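Long-range contact in putative snRNP Sm-like protein (Pyrococcus abyssi, PDB 1H64), which probably binds RNA as a ring-shaped heptamer, the archaeal counterpart of the Sm core of spliceosomal snRNPs: residues Phe25-Arg30 / Leu42-Ile48. Numbering follows the deposited sequence.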
loop_
_atom_site.group_PDB
_atom_site.type_symbol
_atom_site.label_atom_id
_atom_site.label_comp_id
_atom_site.label_asym_id
_atom_site.label_seq_id
_atom_site.Cartn_x
_atom_site.Cartn_y
_atom_site.Cartn_z
ATOM N N PHE C 25 17.812 -4.430 -5.496
ATOM C CA PHE C 25 18.432 -4.939 -4.288
ATOM C C PHE C 25 18.048 -6.429 -4.234
ATOM O O PHE C 25 16.908 -6.779 -4.549
ATOM C CB PHE C 25 17.798 -4.153 -3.145
ATOM C CG PHE C 25 18.330 -4.471 -1.799
ATOM C CD1 PHE C 25 19.657 -4.222 -1.482
ATOM C CD2 PHE C 25 17.474 -4.938 -0.811
ATOM C CE1 PHE C 25 20.117 -4.431 -0.196
ATOM C CE2 PHE C 25 17.920 -5.153 0.475
ATOM C CZ PHE C 25 19.238 -4.896 0.786
ATOM N N GLU C 26 18.964 -7.312 -3.842
ATOM C CA GLU C 26 18.603 -8.729 -3.814
ATOM C C GLU C 26 19.239 -9.630 -2.771
ATOM O O GLU C 26 20.204 -9.260 -2.109
ATOM C CB GLU C 26 18.804 -9.346 -5.206
ATOM C CG GLU C 26 20.049 -8.895 -5.953
ATOM C CD GLU C 26 20.055 -9.355 -7.409
ATOM O OE1 GLU C 26 19.122 -8.989 -8.156
ATOM O OE2 GLU C 26 20.990 -10.078 -7.814
ATOM N N PHE C 27 18.648 -10.808 -2.602
ATOM C CA PHE C 27 19.163 -11.795 -1.675
ATOM C C PHE C 27 19.417 -13.069 -2.461
ATOM O O PHE C 27 18.720 -13.351 -3.441
ATOM C CB PHE C 27 18.170 -12.118 -0.561
ATOM C CG PHE C 27 18.034 -11.048 0.480
ATOM C CD1 PHE C 27 16.889 -10.262 0.536
ATOM C CD2 PHE C 27 19.021 -10.863 1.440
ATOM C CE1 PHE C 27 16.726 -9.311 1.535
ATOM C CE2 PHE C 27 18.868 -9.912 2.448
ATOM C CZ PHE C 27 17.717 -9.136 2.494
ATOM N N ARG C 28 20.434 -13.820 -2.048
ATOM C CA ARG C 28 20.739 -15.092 -2.691
ATOM C C ARG C 28 21.033 -16.062 -1.568
ATOM O O ARG C 28 21.696 -15.712 -0.591
ATOM C CB ARG C 28 21.940 -14.976 -3.639
ATOM C CG ARG C 28 21.827 -13.824 -4.623
ATOM C CD ARG C 28 22.543 -14.118 -5.936
ATOM N NE ARG C 28 21.829 -15.123 -6.726
ATOM C CZ ARG C 28 22.108 -15.423 -7.989
ATOM N NH1 ARG C 28 23.091 -14.799 -8.623
ATOM N NH2 ARG C 28 21.402 -16.349 -8.621
ATOM N N GLY C 29 20.506 -17.277 -1.683
ATOM C CA GLY C 29 20.731 -18.265 -0.647
ATOM C C GLY C 29 20.046 -19.567 -0.988
ATOM O O GLY C 29 19.475 -19.709 -2.070
ATOM N N ARG C 30 20.125 -20.529 -0.080
ATOM C CA ARG C 30 19.496 -21.813 -0.311
ATOM C C ARG C 30 18.076 -21.752 0.253
ATOM O O ARG C 30 17.880 -21.438 1.423
ATOM C CB ARG C 30 20.296 -22.928 0.377
ATOM C CG ARG C 30 19.784 -24.339 0.089
ATOM C CD ARG C 30 20.739 -25.394 0.631
ATOM N NE ARG C 30 21.164 -25.090 1.991
ATOM C CZ ARG C 30 20.606 -25.586 3.088
ATOM N NH1 ARG C 30 19.587 -26.431 3.001
ATOM N NH2 ARG C 30 21.060 -25.218 4.280
ATOM N N LEU C 42 15.693 -18.440 3.669
ATOM C CA LEU C 42 16.913 -18.839 2.984
ATOM C C LEU C 42 17.963 -19.176 4.035
ATOM O O LEU C 42 17.938 -18.625 5.148
ATOM C CB LEU C 42 17.449 -17.698 2.121
ATOM C CG LEU C 42 16.523 -17.076 1.082
ATOM C CD1 LEU C 42 17.285 -15.983 0.359
ATOM C CD2 LEU C 42 16.050 -18.118 0.105
ATOM N N ALA C 43 18.852 -20.101 3.681
ATOM C CA ALA C 43 19.957 -20.508 4.553
ATOM C C ALA C 43 21.255 -20.061 3.859
ATOM O O ALA C 43 21.313 -20.008 2.626
ATOM C CB ALA C 43 19.945 -22.032 4.749
ATOM N N ASP C 44 22.278 -19.741 4.652
ATOM C CA ASP C 44 23.576 -19.280 4.130
ATOM C C ASP C 44 23.339 -18.182 3.107
ATOM O O ASP C 44 23.785 -18.269 1.970
ATOM C CB ASP C 44 24.347 -20.431 3.466
ATOM C CG ASP C 44 24.570 -21.603 4.404
ATOM O OD1 ASP C 44 24.927 -21.375 5.583
ATOM O OD2 ASP C 44 24.395 -22.756 3.960
ATOM N N ALA C 45 22.652 -17.130 3.537
ATOM C CA ALA C 45 22.296 -16.036 2.646
ATOM C C ALA C 45 23.241 -14.848 2.624
ATOM O O ALA C 45 24.000 -14.613 3.565
ATOM C CB ALA C 45 20.875 -15.537 2.986
ATOM N N GLU C 46 23.140 -14.091 1.537
ATOM C CA GLU C 46 23.911 -12.877 1.350
ATOM C C GLU C 46 23.029 -11.806 0.697
ATOM O O GLU C 46 22.232 -12.094 -0.203
ATOM C CB GLU C 46 25.149 -13.156 0.490
ATOM C CG GLU C 46 24.858 -13.727 -0.885
ATOM C CD GLU C 46 25.944 -14.689 -1.358
ATOM O OE1 GLU C 46 26.071 -15.782 -0.767
ATOM O OE2 GLU C 46 26.668 -14.354 -2.315
ATOM N N MET C 47 23.144 -10.581 1.189
ATOM C CA MET C 47 22.402 -9.470 0.622
ATOM C C MET C 47 23.302 -8.861 -0.443
ATOM O O MET C 47 24.475 -8.541 -0.185
ATOM C CB MET C 47 22.074 -8.440 1.701
ATOM C CG MET C 47 21.469 -7.162 1.155
ATOM S SD MET C 47 21.321 -5.926 2.455
ATOM C CE MET C 47 20.115 -6.716 3.519
ATOM N N ILE C 48 22.770 -8.725 -1.648
ATOM C CA ILE C 48 23.529 -8.164 -2.751
ATOM C C ILE C 48 23.003 -6.782 -3.117
ATOM O O ILE C 48 21.798 -6.599 -3.300
ATOM C CB ILE C 48 23.451 -9.077 -3.993
ATOM C CG1 ILE C 48 24.059 -10.448 -3.665
ATOM C CG2 ILE C 48 24.155 -8.428 -5.167
ATOM C CD1 ILE C 48 25.483 -10.385 -3.161
#
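Six backbone hydrogen bonds join 25-30 to 42-48 as antiparallel partners. E26 and I48 bond reciprocally (E26 N to I48 O 3.0 Å, I48 N to E26 O 2.7 Å), as do R28 and E46 (R28 N to E46 O 3.1 Å, E46 N to R28 O 3.0 Å). The next such pair is R30 with A43 (R30 N to A43 O 3.0 Å, A43 N to R30 O 2.8 Å), so D44 and A45 lie opposite G29 alone, a beta bulge where the chain turns a corner. An ideal CB on G29 would come within 3.1 Å of the CB of L42. On one face E26, R28, E46 and I48 pack together. On the other, the M47 sulfur meets the F25 ring at its edge, a Met-aromatic contact, and M47 CE lies 3.6 Å from F27 CZ. F27 and L42 continue into the Sm-fold core against strand 60-62. Strands 16-21 and 52-57 flank the pair, while F25 packs on L68 and M47 on I20 of a neighbouring subunit.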